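Local structure of mevalonate kinase, putative (2HFS) at residues K80-V85 against A116-A121. The protein probably catalyses the ATP-dependent phosphorylation of (R)-mevalonate to 5-phosphomevalonate, an early step of isoprenoid and sterol biosynthesis. Numbering follows the deposited sequence.
Sequences KAHQLV and ASDVVA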
# COMPACT_ATOMS: atom_id res chain seq x y z
N LYS A 80 -1.29 -4.53 -19.17
CA LYS A 80 -1.39 -5.96 -18.88
C LYS A 80 -2.33 -6.22 -17.70
O LYS A 80 -3.15 -7.14 -17.75
CB LYS A 80 -0.01 -6.58 -18.62
CG LYS A 80 0.89 -6.66 -19.85
CD LYS A 80 2.22 -7.37 -19.53
N ALA A 81 -2.20 -5.39 -16.66
CA ALA A 81 -3.01 -5.50 -15.45
C ALA A 81 -4.51 -5.40 -15.75
O ALA A 81 -5.30 -6.25 -15.34
CB ALA A 81 -2.60 -4.40 -14.45
N HIS A 82 -4.89 -4.36 -16.49
CA HIS A 82 -6.29 -4.15 -16.83
C HIS A 82 -6.86 -5.29 -17.68
O HIS A 82 -8.01 -5.70 -17.50
CB HIS A 82 -6.47 -2.83 -17.56
CG HIS A 82 -6.33 -1.64 -16.67
ND1 HIS A 82 -6.22 -0.36 -17.15
CD2 HIS A 82 -6.29 -1.54 -15.31
CE1 HIS A 82 -6.13 0.48 -16.14
NE2 HIS A 82 -6.17 -0.21 -15.01
N GLN A 83 -6.05 -5.81 -18.61
CA GLN A 83 -6.50 -6.89 -19.47
C GLN A 83 -6.70 -8.16 -18.65
O GLN A 83 -7.64 -8.91 -18.89
CB GLN A 83 -5.55 -7.10 -20.66
CG GLN A 83 -6.13 -8.05 -21.72
CD GLN A 83 -7.44 -7.52 -22.28
OE1 GLN A 83 -7.50 -6.42 -22.80
NE2 GLN A 83 -8.50 -8.32 -22.17
N LEU A 84 -5.84 -8.38 -17.67
CA LEU A 84 -5.97 -9.52 -16.75
C LEU A 84 -7.31 -9.51 -16.03
O LEU A 84 -7.97 -10.55 -15.88
CB LEU A 84 -4.84 -9.50 -15.75
CG LEU A 84 -3.59 -10.16 -16.33
CD1 LEU A 84 -2.40 -9.97 -15.43
CD2 LEU A 84 -3.86 -11.65 -16.57
N VAL A 85 -7.70 -8.32 -15.57
CA VAL A 85 -8.98 -8.13 -14.87
C VAL A 85 -10.16 -8.33 -15.83
O VAL A 85 -11.13 -9.02 -15.49
CB VAL A 85 -9.04 -6.75 -14.20
CG1 VAL A 85 -10.45 -6.48 -13.58
CG2 VAL A 85 -7.94 -6.63 -13.14
N ALA A 116 -2.27 -1.82 -6.92
CA ALA A 116 -3.43 -2.51 -6.35
C ALA A 116 -4.67 -1.62 -6.26
O ALA A 116 -5.75 -2.07 -6.58
CB ALA A 116 -3.10 -3.11 -4.98
N SER A 117 -4.50 -0.37 -5.82
CA SER A 117 -5.64 0.59 -5.73
C SER A 117 -6.29 0.76 -7.08
O SER A 117 -7.53 0.84 -7.17
CB SER A 117 -5.21 1.96 -5.19
OG SER A 117 -4.23 1.85 -4.17
N ASP A 118 -5.45 0.80 -8.12
CA ASP A 118 -5.87 0.84 -9.53
C ASP A 118 -6.75 -0.36 -9.87
O ASP A 118 -7.93 -0.18 -10.23
CB ASP A 118 -4.62 0.93 -10.42
CG ASP A 118 -4.93 1.02 -11.92
OD1 ASP A 118 -6.11 1.01 -12.34
OD2 ASP A 118 -4.01 1.12 -12.75
N VAL A 119 -6.21 -1.58 -9.74
CA VAL A 119 -6.99 -2.77 -10.13
C VAL A 119 -8.18 -3.00 -9.21
O VAL A 119 -9.19 -3.53 -9.66
CB VAL A 119 -6.16 -4.08 -10.32
CG1 VAL A 119 -5.30 -3.99 -11.58
CG2 VAL A 119 -5.28 -4.42 -9.09
N VAL A 120 -8.10 -2.56 -7.95
CA VAL A 120 -9.27 -2.69 -7.08
C VAL A 120 -10.40 -1.79 -7.58
O VAL A 120 -11.52 -2.25 -7.81
CB VAL A 120 -8.94 -2.42 -5.59
CG1 VAL A 120 -10.21 -2.23 -4.77
CG2 VAL A 120 -8.10 -3.58 -5.02
N ALA A 121 -10.09 -0.50 -7.78
CA ALA A 121 -11.10 0.46 -8.24
C ALA A 121 -11.74 -0.01 -9.56
O ALA A 121 -12.97 0.03 -9.71
CB ALA A 121 -10.46 1.84 -8.41
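With CG of His82 turned anti to the carbonyl carbon (chi1 -73°), the far end of its ring comes to Asp118, whose CG in turn lies anti to the backbone N, bringing the carboxylate to meet the ring. NE2 of His82 donates a hydrogen bond of 2.9 Å to OD1 of Asp118, nearly straight with an N-H...O angle of 176°. The oxygen lies in the imidazole plane, at the ring edge, whereas NE2 comes to the syn side of OD1 but somewhat out of the carboxylate plane; the two flat groups stand almost perpendicular. Histidine suits the place because, where the segment axes come to 10.3 Å at their closest, its donor sits at the far end of a stiff ring. The other oxygen, OD2, accepts a hydrogen bond from Gln78 NE2 and is also hydrogen-bonded to Tyr150 OH, so this buried carboxylate is gripped at both oxygens, which should limit its rotation. Its negative charge would probably favour a protonated imidazole.

Segments 80-85 and 116-121, parts of helices 70-88 and 114-130, run roughly parallel, their axes 32° apart, and pack within the N-terminal domain of the GHMP kinase fold. Beside this hydrogen bond the interface is aliphatic. CG1 of Val119, the methyl nearest segment 80-85, meets Ala81 CB at 4.0 Å and Val85 CG2 at the same distance. Ala81 and Val85 are one helical turn apart, and Val119 touches both with a single branch. The small alanine allows this approach without a longer chain in the way, while the beta-branched valines offer compact, rigid surfaces to each other. Helix 136-146 borders this apolar side, where Ala143 touches Val119 and Ser142 touches Val85; on the polar side, the ring of Phe122 meets that of His82 at an incline.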